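Local coordinates for protein putative eukaryotic translation initiation factor eIF-4E (Leishmania major, PDB 5WB5) that probably binds the 7-methylguanosine cap, including the cap 4 form, of messenger RNA and serves as an initiation factor of translation, at residues A[28-33]-A[46-51]; A[66-71]-A[133-138]; A[148-153]-A[162-167]; A[180-185]-A[210-215]. All coordinates share one frame; numbering follows the deposited sequence.

Interaction 1 of 4, residues A[28-33]-A[46-51]; sequences TLWYDS and LVPIMT
The indole of Trp30 carries Pro48 on one face: CB stands 3.7 Å from the centroid of the six-membered ring and 17° off its normal, a CH-pi contact. CD of Pro48 meets Trp30 CE3 at 3.6 Å, and Leu46 CB approaches the indole obliquely. Trp30 CG lies anti to the carbonyl carbon (chi1 -42°), which folds the ring over the proline. Strand 47-54 forms an edge of the antiparallel eIF4E-type sheet within this chain. Leu29 N gives a hydrogen bond to Met50 O, and Leu29 O receives Ile49 N in its carbonyl plane at 2.6 Å (173°). Ile49 and Met50 together face Leu29, a beta bulge: between the non-hydrogen-bonded pairs Thr28-Thr51 and Trp30-Pro48 one strand advances two residues and the other three. On the side of the sheet carrying Trp30, the OG1 atoms of Thr28 and Thr51 share a 3.1 Å hydrogen bond. On the opposite side, Ile49 CD1 abuts Tyr31 CB at 3.6 Å. Tyr31 OH bonds to Ser75 OG, and the chain of another protein packs on Tyr31, Ile49 and Met50. Because Trp30-Pro48 is a non-hydrogen-bonded pair, the proline's missing N-H costs no bond to strand 22-32; its CB offers a C-H to the indole.

Interaction 2 of 4, residues A[66-71]-A[133-138]; sequences KPLHAL and DLDKAW
Helix 133-147, one of the helices that back the curved eIF4E sheet, meets the turn that follows helix 55-64. That turn is wound by backbone bonds from Ala70 N to Pro67 O and from Leu71 N to Leu68 O, while the N-H groups of Leu68 and His69 point to Asp135. The polar part rests on one carboxylate oxygen. Asp135 OD1 accepts Leu68 N at 2.7 Å through its syn lone pair, a bent bond with an angle of 132° at the hydrogen, and also takes a weak, longer bond from His69 N. Asp135 lies in the first turn of its helix, where the helix end would be expected to favour its negative charge; Thr132 OG1 bonds to its backbone N. OD2 comes beside His69 CB, 3.6 Å away, and Pro67 CB borders both oxygens. The apolar part belongs to Leu68, whose CG is anti to the carbonyl carbon (chi1 -50°), so that its side chain slides past Asp135 in the opposite direction. It crosses Trp138 at about a right angle, with CD2 over one face of the indole. Beyond the segments, Met169 of strand 164-171 touches Leu68, Leu134 and Trp138. Leu68 CD1 touches two helix side chains, 3.6 Å from Trp138 CB and 3.8 Å from Leu134 CG.

Interaction 3 of 4, residues A[148-153]-A[162-167]; sequences EYLDCV and PFVTGI
A Schellman motif ends helix 133-147 at Glu148, whose phi is positive (67°), and the chain leaving it is laid over the start of strand 164-171. That strand carries a classic beta bulge, with Thr165 and Gly166 both facing Trp181 of the neighbouring strand. No hydrogen bond joins 148-153 to 162-167; the evidence for the contact is side-chain packing in two patches. In the first, Leu150 crosses Val164 at about a right angle. Its CG is anti to the backbone N, and CD2 does the touching, 4.1 Å from Val164 CG1 and 4.5 Å from Ile167 CG2. Val180 of strand 175-182 touches all three of these side chains, and Leu194 of helix 188-200 also packs on Leu150, so this patch is part of the layer between sheet and helices. In the second, Asp151 brings its carboxylate against apolar carbons. CG occupies the crowded position between backbone N and carbonyl carbon (chi1 57°). OD2 lies 3.7 Å from Phe163 CB, at the edge of the phenyl ring and near its plane, with the carboxylate plane turned 44° from the ring. OD1 passes Val164 CG2 at 4.0 Å. The charges look elsewhere: Asp151 OD1 and Glu148 OE1 each form a salt bridge with a basic side chain on the chain of another protein, and Glu148 OE2 pairs with Arg25. Apolar carbons thus border one side of the Asp151 carboxylate while a cation of the partner protein balances it, which would be expected to keep it ionised.

Interaction 4 of 4, residues A[180-185]-A[210-215]; sequences VWVSDA and MVFTKH
The more enclosed part of this contact gathers at buried Val182: Phe212 reaches it tip to tip, its CE1 standing 4.0 Å from Val182 CG2. The valine methyl arrives at the edge of the phenyl ring, near its plane, and so does Ala185 CA, 4.0 Å from Phe212 CZ. Having CG anti to the backbone N (chi1 -175°), Phe212 sends its ring over to Val182 and Ala185 and also packs on Ile191 of helix 188-200, while Leu194 of that helix touches Val182. Strands 175-182 and 210-214 are not neighbours in the antiparallel eIF4E sheet. Strand 97-104 runs between them, bonded through its backbone to Val180 and Val182 on one flank and to Val211 on the other, so no backbone hydrogen bond joins the two segments. Trp181, the residue before Val182, joins His215 instead. The histidine turns an edge toward one face of the indole, an edge-to-face pair with centroids 4.8 Å apart and planes at 55°. CE1 leads, 3.7 Å from Trp181 CE3 and offset toward the rim. His215 ND1 is hydrogen-bonded to Asn93 O, which would restrain the ring's rotation, and Phe80 makes a second edge-to-face pair with Trp181. Toward solvent the contact thins to the aliphatic run of exposed Lys214, extended beyond CG, whose CG passes Ala185 CB at 3.8 Å and whose side chain then runs on along the exposed flank.

In the fold
Interaction 1 joins strand 47-54, outermost in the sheet within this chain, to its neighbour; interaction 4 includes the other outermost strand, 210-214, and their centres lie about 21 Å apart. Between them the contacts touch in sequence. Tyr31 CE2 of interaction 1 packs on Leu71 CD1 of interaction 2 at 3.9 Å. Trp138 CZ3 of interaction 2 then meets Ile167 CD1 of interaction 3 at 3.6 Å, although their centres are about 22 Å apart. Interactions 3 and 4 are closest, centres about 12 Å apart: Thr165 OG1 and Trp181 O, 2.7 Å apart, probably form a hydrogen bond. The chain of another protein touches interactions 1, 2 and 3, but not the two segments of interaction 4.

Interaction 1 of 4, residues A[28-33]-A[46-51]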
# COMPACT_ATOMS: atom_id res chain seq x y z
N THR A 28 -3.87 5.49 5.61
CA THR A 28 -3.21 4.90 6.77
C THR A 28 -2.49 3.62 6.36
O THR A 28 -3.02 2.82 5.58
CB THR A 28 -4.21 4.60 7.88
OG1 THR A 28 -4.95 5.79 8.21
CG2 THR A 28 -3.50 4.10 9.13
N LEU A 29 -1.29 3.45 6.91
CA LEU A 29 -0.44 2.28 6.68
C LEU A 29 -0.48 1.37 7.90
O LEU A 29 -0.45 1.83 9.04
CB LEU A 29 1.00 2.71 6.38
CG LEU A 29 2.09 1.64 6.31
CD1 LEU A 29 1.95 0.78 5.07
CD2 LEU A 29 3.47 2.27 6.35
N TRP A 30 -0.53 0.06 7.64
CA TRP A 30 -0.57 -0.97 8.67
C TRP A 30 0.44 -2.05 8.32
O TRP A 30 0.79 -2.24 7.15
CB TRP A 30 -1.96 -1.59 8.81
CG TRP A 30 -3.12 -0.63 8.76
CD1 TRP A 30 -3.46 0.21 7.73
CD2 TRP A 30 -4.11 -0.43 9.78
NE1 TRP A 30 -4.59 0.92 8.05
CE2 TRP A 30 -5.00 0.55 9.30
CE3 TRP A 30 -4.32 -0.97 11.04
CZ2 TRP A 30 -6.09 0.99 10.05
CZ3 TRP A 30 -5.40 -0.53 11.79
CH2 TRP A 30 -6.27 0.44 11.29
N TYR A 31 0.90 -2.78 9.34
CA TYR A 31 1.84 -3.88 9.18
C TYR A 31 1.46 -5.01 10.12
O TYR A 31 1.19 -4.78 11.29
CB TYR A 31 3.27 -3.44 9.49
CG TYR A 31 4.25 -4.58 9.66
CD1 TYR A 31 4.43 -5.18 10.90
CD2 TYR A 31 4.99 -5.05 8.59
CE1 TYR A 31 5.33 -6.22 11.06
CE2 TYR A 31 5.88 -6.09 8.74
CZ TYR A 31 6.05 -6.67 9.98
OH TYR A 31 6.95 -7.71 10.12
N ASP A 32 1.46 -6.24 9.60
CA ASP A 32 1.21 -7.39 10.47
C ASP A 32 2.14 -8.54 10.08
O ASP A 32 2.69 -8.58 8.98
CB ASP A 32 -0.25 -7.85 10.45
CG ASP A 32 -0.69 -8.41 9.11
OD1 ASP A 32 0.17 -8.67 8.25
OD2 ASP A 32 -1.91 -8.60 8.92
N SER A 33 2.31 -9.47 11.03
CA SER A 33 3.23 -10.59 10.91
C SER A 33 3.02 -11.55 12.08
O SER A 33 2.27 -11.23 13.01
CB SER A 33 4.68 -10.10 10.87
OG SER A 33 5.08 -9.59 12.13
N LEU A 46 -3.44 -6.35 13.65
CA LEU A 46 -3.06 -5.26 12.78
C LEU A 46 -2.52 -4.09 13.58
O LEU A 46 -3.06 -3.73 14.63
CB LEU A 46 -4.24 -4.80 11.93
CG LEU A 46 -4.82 -5.85 10.98
CD1 LEU A 46 -6.14 -5.37 10.42
CD2 LEU A 46 -3.84 -6.18 9.85
N VAL A 47 -1.44 -3.48 13.08
CA VAL A 47 -0.76 -2.38 13.75
C VAL A 47 -0.73 -1.18 12.81
O VAL A 47 0.03 -1.15 11.85
CB VAL A 47 0.67 -2.79 14.17
CG1 VAL A 47 1.36 -1.64 14.90
CG2 VAL A 47 0.64 -4.04 15.02
N PRO A 48 -1.56 -0.16 13.06
CA PRO A 48 -1.49 1.06 12.24
C PRO A 48 -0.21 1.82 12.54
O PRO A 48 0.14 2.03 13.70
CB PRO A 48 -2.73 1.84 12.65
CG PRO A 48 -3.04 1.37 14.02
CD PRO A 48 -2.63 -0.08 14.06
N ILE A 49 0.48 2.25 11.48
CA ILE A 49 1.81 2.85 11.62
C ILE A 49 1.74 4.36 11.47
O ILE A 49 2.18 5.10 12.35
CB ILE A 49 2.79 2.24 10.61
CG1 ILE A 49 2.99 0.75 10.91
CG2 ILE A 49 4.13 2.98 10.66
CD1 ILE A 49 3.90 0.03 9.94
N MET A 50 1.20 4.83 10.34
CA MET A 50 1.27 6.25 10.03
C MET A 50 0.16 6.62 9.06
O MET A 50 -0.21 5.83 8.18
CB MET A 50 2.64 6.60 9.42
CG MET A 50 2.80 8.05 9.03
SD MET A 50 4.43 8.33 8.29
CE MET A 50 4.24 10.03 7.74
N THR A 51 -0.36 7.83 9.23
CA THR A 51 -1.35 8.40 8.33
C THR A 51 -0.72 9.53 7.53
O THR A 51 0.01 10.36 8.08
CB THR A 51 -2.57 8.91 9.09
OG1 THR A 51 -3.17 7.83 9.82
CG2 THR A 51 -3.61 9.49 8.13

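Interaction 2 of 4, residues A[66-71]-A[133-138]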
# COMPACT_ATOMS: atom_id res chain seq x y z
N LYS A 66 10.15 -0.27 5.29
CA LYS A 66 11.18 -1.25 4.96
C LYS A 66 10.92 -1.82 3.56
O LYS A 66 9.77 -2.09 3.21
CB LYS A 66 11.20 -2.38 5.98
CG LYS A 66 11.50 -1.93 7.41
CD LYS A 66 12.97 -1.55 7.59
CE LYS A 66 13.23 -0.97 8.98
NZ LYS A 66 12.81 -1.89 10.07
N PRO A 67 11.95 -1.99 2.74
CA PRO A 67 11.73 -2.59 1.42
C PRO A 67 11.30 -4.04 1.53
O PRO A 67 11.63 -4.75 2.49
CB PRO A 67 13.10 -2.47 0.74
CG PRO A 67 14.07 -2.38 1.84
CD PRO A 67 13.37 -1.66 2.96
N LEU A 68 10.54 -4.48 0.53
CA LEU A 68 10.05 -5.86 0.52
C LEU A 68 11.20 -6.85 0.34
O LEU A 68 11.13 -7.97 0.86
CB LEU A 68 9.02 -6.03 -0.58
CG LEU A 68 7.91 -4.98 -0.61
CD1 LEU A 68 7.05 -5.14 -1.85
CD2 LEU A 68 7.05 -5.06 0.65
N HIS A 69 12.25 -6.45 -0.38
CA HIS A 69 13.40 -7.33 -0.56
C HIS A 69 14.01 -7.73 0.77
O HIS A 69 14.57 -8.83 0.89
CB HIS A 69 14.44 -6.65 -1.44
CG HIS A 69 15.74 -7.39 -1.52
ND1 HIS A 69 15.82 -8.76 -1.55
CD2 HIS A 69 17.02 -6.93 -1.59
CE1 HIS A 69 17.09 -9.13 -1.63
NE2 HIS A 69 17.83 -8.04 -1.65
N ALA A 70 13.93 -6.86 1.77
CA ALA A 70 14.47 -7.13 3.10
C ALA A 70 13.40 -7.43 4.13
O ALA A 70 13.73 -7.66 5.30
CB ALA A 70 15.31 -5.94 3.57
N LEU A 71 12.13 -7.45 3.74
CA LEU A 71 11.05 -7.65 4.69
C LEU A 71 10.96 -9.12 5.10
O LEU A 71 11.46 -10.01 4.42
CB LEU A 71 9.73 -7.17 4.09
CG LEU A 71 8.53 -7.05 5.03
CD1 LEU A 71 8.84 -6.07 6.16
CD2 LEU A 71 7.30 -6.60 4.26
N ASP A 133 12.70 -5.04 -8.74
CA ASP A 133 11.48 -4.79 -9.49
C ASP A 133 10.25 -4.91 -8.60
O ASP A 133 9.26 -4.21 -8.82
CB ASP A 133 11.38 -5.76 -10.67
CG ASP A 133 12.42 -5.48 -11.74
OD1 ASP A 133 12.72 -4.30 -11.99
OD2 ASP A 133 12.94 -6.45 -12.33
N LEU A 134 10.30 -5.78 -7.59
CA LEU A 134 9.18 -5.89 -6.66
C LEU A 134 8.98 -4.60 -5.87
O LEU A 134 7.86 -4.10 -5.75
CB LEU A 134 9.41 -7.07 -5.72
CG LEU A 134 8.32 -7.34 -4.68
CD1 LEU A 134 7.02 -7.72 -5.35
CD2 LEU A 134 8.78 -8.43 -3.72
N ASP A 135 10.07 -4.06 -5.32
CA ASP A 135 9.96 -2.78 -4.61
C ASP A 135 9.48 -1.69 -5.55
O ASP A 135 8.66 -0.84 -5.17
CB ASP A 135 11.31 -2.41 -4.00
CG ASP A 135 11.74 -3.36 -2.91
OD1 ASP A 135 10.89 -3.79 -2.09
OD2 ASP A 135 12.95 -3.69 -2.86
N LYS A 136 9.98 -1.68 -6.79
CA LYS A 136 9.58 -0.65 -7.74
C LYS A 136 8.09 -0.73 -8.05
O LYS A 136 7.41 0.30 -8.12
CB LYS A 136 10.39 -0.77 -9.04
CG LYS A 136 11.87 -0.41 -8.89
CD LYS A 136 12.63 -0.71 -10.17
CE LYS A 136 14.11 -0.41 -10.02
NZ LYS A 136 14.90 -0.90 -11.19
N ALA A 137 7.56 -1.94 -8.22
CA ALA A 137 6.14 -2.09 -8.48
C ALA A 137 5.31 -1.70 -7.27
O ALA A 137 4.25 -1.08 -7.40
CB ALA A 137 5.83 -3.53 -8.89
N TRP A 138 5.78 -2.04 -6.07
CA TRP A 138 5.10 -1.64 -4.85
C TRP A 138 5.02 -0.11 -4.77
O TRP A 138 3.95 0.45 -4.50
CB TRP A 138 5.83 -2.24 -3.65
CG TRP A 138 5.28 -1.90 -2.31
CD1 TRP A 138 5.98 -1.46 -1.22
CD2 TRP A 138 3.91 -1.97 -1.89
NE1 TRP A 138 5.14 -1.26 -0.16
CE2 TRP A 138 3.86 -1.56 -0.55
CE3 TRP A 138 2.72 -2.33 -2.53
CZ2 TRP A 138 2.67 -1.51 0.17
CZ3 TRP A 138 1.54 -2.28 -1.81
CH2 TRP A 138 1.52 -1.87 -0.48

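Interaction 3 of 4, residues A[148-153]-A[162-167]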
# COMPACT_ATOMS: atom_id res chain seq x y z
N GLU A 148 -4.37 9.04 -7.10
CA GLU A 148 -5.74 8.88 -7.58
C GLU A 148 -5.81 8.55 -9.07
O GLU A 148 -6.85 8.77 -9.70
CB GLU A 148 -6.59 10.12 -7.29
CG GLU A 148 -6.77 10.40 -5.81
CD GLU A 148 -7.61 9.35 -5.11
OE1 GLU A 148 -8.30 8.58 -5.81
OE2 GLU A 148 -7.57 9.30 -3.87
N TYR A 149 -4.73 8.04 -9.66
CA TYR A 149 -4.78 7.54 -11.03
C TYR A 149 -4.76 6.02 -11.08
O TYR A 149 -4.36 5.43 -12.09
CB TYR A 149 -3.64 8.12 -11.88
CG TYR A 149 -2.23 7.95 -11.34
CD1 TYR A 149 -1.72 8.84 -10.41
CD2 TYR A 149 -1.40 6.93 -11.80
CE1 TYR A 149 -0.43 8.72 -9.93
CE2 TYR A 149 -0.11 6.80 -11.32
CZ TYR A 149 0.38 7.70 -10.39
OH TYR A 149 1.66 7.58 -9.90
N LEU A 150 -5.20 5.36 -10.00
CA LEU A 150 -5.50 3.94 -10.06
C LEU A 150 -6.89 3.70 -10.65
O LEU A 150 -7.14 2.64 -11.22
CB LEU A 150 -5.37 3.33 -8.67
CG LEU A 150 -5.09 1.82 -8.56
CD1 LEU A 150 -3.82 1.42 -9.29
CD2 LEU A 150 -4.99 1.43 -7.10
N ASP A 151 -7.78 4.68 -10.51
CA ASP A 151 -9.06 4.70 -11.23
C ASP A 151 -9.29 6.14 -11.68
O ASP A 151 -9.59 7.01 -10.85
CB ASP A 151 -10.20 4.20 -10.36
CG ASP A 151 -10.35 4.99 -9.07
OD1 ASP A 151 -9.31 5.41 -8.52
OD2 ASP A 151 -11.49 5.19 -8.62
N CYS A 152 -9.16 6.39 -12.98
CA CYS A 152 -9.17 7.75 -13.52
C CYS A 152 -10.57 8.24 -13.88
O CYS A 152 -10.70 9.29 -14.51
CB CYS A 152 -8.27 7.84 -14.75
SG CYS A 152 -8.98 7.10 -16.24
N VAL A 153 -11.61 7.51 -13.49
CA VAL A 153 -13.00 7.86 -13.80
C VAL A 153 -13.13 8.43 -15.21
O VAL A 153 -12.42 8.02 -16.13
CB VAL A 153 -13.58 8.85 -12.76
CG1 VAL A 153 -13.44 8.29 -11.35
CG2 VAL A 153 -12.92 10.23 -12.86
N PRO A 162 -15.93 6.80 -3.78
CA PRO A 162 -14.70 6.19 -4.28
C PRO A 162 -14.87 4.71 -4.58
O PRO A 162 -15.71 4.03 -3.98
CB PRO A 162 -13.71 6.41 -3.12
CG PRO A 162 -14.57 6.39 -1.91
CD PRO A 162 -15.90 6.98 -2.32
N PHE A 163 -14.06 4.23 -5.51
CA PHE A 163 -14.08 2.83 -5.92
C PHE A 163 -12.96 2.02 -5.29
O PHE A 163 -13.18 0.86 -4.93
CB PHE A 163 -13.99 2.73 -7.45
CG PHE A 163 -13.85 1.32 -7.95
CD1 PHE A 163 -14.87 0.40 -7.79
CD2 PHE A 163 -12.70 0.92 -8.60
CE1 PHE A 163 -14.74 -0.89 -8.25
CE2 PHE A 163 -12.56 -0.38 -9.07
CZ PHE A 163 -13.59 -1.28 -8.90
N VAL A 164 -11.77 2.59 -5.16
CA VAL A 164 -10.64 1.92 -4.54
C VAL A 164 -10.60 2.31 -3.07
O VAL A 164 -10.60 3.50 -2.73
CB VAL A 164 -9.33 2.29 -5.25
CG1 VAL A 164 -8.13 1.70 -4.52
CG2 VAL A 164 -9.36 1.81 -6.69
N THR A 165 -10.57 1.31 -2.19
CA THR A 165 -10.51 1.55 -0.75
C THR A 165 -9.13 1.31 -0.17
O THR A 165 -8.78 1.93 0.85
CB THR A 165 -11.51 0.65 -0.02
OG1 THR A 165 -11.18 -0.72 -0.23
CG2 THR A 165 -12.93 0.92 -0.51
N GLY A 166 -8.33 0.43 -0.76
CA GLY A 166 -6.99 0.22 -0.25
C GLY A 166 -6.21 -0.76 -1.08
O GLY A 166 -6.66 -1.22 -2.13
N ILE A 167 -5.01 -1.07 -0.59
CA ILE A 167 -4.12 -2.05 -1.22
C ILE A 167 -3.38 -2.80 -0.13
O ILE A 167 -3.24 -2.34 1.01
CB ILE A 167 -3.10 -1.40 -2.19
CG1 ILE A 167 -2.24 -0.36 -1.47
CG2 ILE A 167 -3.82 -0.78 -3.38
CD1 ILE A 167 -1.09 0.16 -2.30

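Interaction 4 of 4, residues A[180-185]-A[210-215]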
# COMPACT_ATOMS: atom_id res chain seq x y z
N VAL A 180 -5.50 -5.08 -4.65
CA VAL A 180 -6.19 -3.80 -4.65
C VAL A 180 -7.62 -4.07 -4.19
O VAL A 180 -8.39 -4.73 -4.89
CB VAL A 180 -6.17 -3.14 -6.03
CG1 VAL A 180 -6.87 -1.78 -6.00
CG2 VAL A 180 -4.75 -2.99 -6.53
N TRP A 181 -7.95 -3.59 -2.99
CA TRP A 181 -9.27 -3.77 -2.41
C TRP A 181 -10.17 -2.62 -2.86
O TRP A 181 -9.90 -1.45 -2.54
CB TRP A 181 -9.21 -3.81 -0.88
CG TRP A 181 -8.57 -5.04 -0.32
CD1 TRP A 181 -7.55 -5.77 -0.86
CD2 TRP A 181 -8.92 -5.70 0.91
NE1 TRP A 181 -7.24 -6.83 -0.05
CE2 TRP A 181 -8.07 -6.81 1.04
CE3 TRP A 181 -9.87 -5.45 1.90
CZ2 TRP A 181 -8.13 -7.67 2.14
CZ3 TRP A 181 -9.94 -6.31 2.99
CH2 TRP A 181 -9.07 -7.41 3.09
N VAL A 182 -11.24 -2.97 -3.57
CA VAL A 182 -12.23 -2.01 -4.06
C VAL A 182 -13.46 -2.08 -3.17
O VAL A 182 -13.46 -2.76 -2.13
CB VAL A 182 -12.60 -2.30 -5.53
CG1 VAL A 182 -11.35 -2.25 -6.40
CG2 VAL A 182 -13.30 -3.64 -5.67
N SER A 183 -14.53 -1.38 -3.56
CA SER A 183 -15.75 -1.29 -2.77
C SER A 183 -16.97 -1.90 -3.43
O SER A 183 -17.86 -2.38 -2.72
CB SER A 183 -16.06 0.18 -2.44
OG SER A 183 -16.31 0.93 -3.62
N ASP A 184 -17.05 -1.90 -4.76
CA ASP A 184 -18.20 -2.41 -5.49
C ASP A 184 -17.74 -3.57 -6.37
O ASP A 184 -17.07 -3.36 -7.38
CB ASP A 184 -18.85 -1.31 -6.33
CG ASP A 184 -20.11 -1.77 -7.03
OD1 ASP A 184 -21.12 -2.05 -6.34
OD2 ASP A 184 -20.10 -1.85 -8.28
N ALA A 185 -18.10 -4.79 -5.97
CA ALA A 185 -17.74 -5.97 -6.74
C ALA A 185 -18.58 -6.15 -7.99
O ALA A 185 -18.22 -6.98 -8.84
CB ALA A 185 -17.87 -7.22 -5.86
N MET A 210 -3.48 -13.39 -11.87
CA MET A 210 -4.37 -12.24 -11.68
C MET A 210 -5.77 -12.76 -11.44
O MET A 210 -6.31 -13.51 -12.26
CB MET A 210 -4.34 -11.30 -12.89
CG MET A 210 -5.29 -10.11 -12.76
SD MET A 210 -4.92 -8.77 -13.92
CE MET A 210 -3.51 -8.00 -13.11
N VAL A 211 -6.35 -12.38 -10.31
CA VAL A 211 -7.62 -12.95 -9.85
C VAL A 211 -8.40 -11.87 -9.12
O VAL A 211 -7.86 -11.19 -8.25
CB VAL A 211 -7.38 -14.16 -8.92
CG1 VAL A 211 -8.70 -14.73 -8.41
CG2 VAL A 211 -6.57 -15.24 -9.63
N PHE A 212 -9.67 -11.72 -9.47
CA PHE A 212 -10.60 -10.92 -8.68
C PHE A 212 -11.41 -11.83 -7.77
O PHE A 212 -11.78 -12.94 -8.16
CB PHE A 212 -11.54 -10.11 -9.57
CG PHE A 212 -12.43 -9.18 -8.79
CD1 PHE A 212 -11.94 -7.98 -8.29
CD2 PHE A 212 -13.75 -9.50 -8.55
CE1 PHE A 212 -12.75 -7.12 -7.57
CE2 PHE A 212 -14.57 -8.64 -7.83
CZ PHE A 212 -14.07 -7.45 -7.34
N THR A 213 -11.68 -11.36 -6.56
CA THR A 213 -12.38 -12.16 -5.56
C THR A 213 -13.32 -11.26 -4.77
O THR A 213 -12.86 -10.31 -4.12
CB THR A 213 -11.39 -12.85 -4.62
OG1 THR A 213 -10.46 -13.62 -5.39
CG2 THR A 213 -12.13 -13.78 -3.66
N LYS A 214 -14.61 -11.55 -4.83
CA LYS A 214 -15.57 -10.86 -3.98
C LYS A 214 -15.47 -11.37 -2.56
O LYS A 214 -15.23 -12.56 -2.32
CB LYS A 214 -17.00 -11.05 -4.51
CG LYS A 214 -18.07 -10.34 -3.69
CD LYS A 214 -19.45 -10.54 -4.29
CE LYS A 214 -20.52 -9.84 -3.46
NZ LYS A 214 -21.89 -10.07 -4.00
N HIS A 215 -15.64 -10.48 -1.60
CA HIS A 215 -15.50 -10.84 -0.19
C HIS A 215 -16.76 -11.53 0.31
O HIS A 215 -16.70 -12.66 0.79
CB HIS A 215 -15.20 -9.60 0.65
CG HIS A 215 -13.92 -8.91 0.28
ND1 HIS A 215 -13.72 -7.57 0.48
CD2 HIS A 215 -12.78 -9.39 -0.26
CE1 HIS A 215 -12.50 -7.24 0.07
NE2 HIS A 215 -11.91 -8.34 -0.38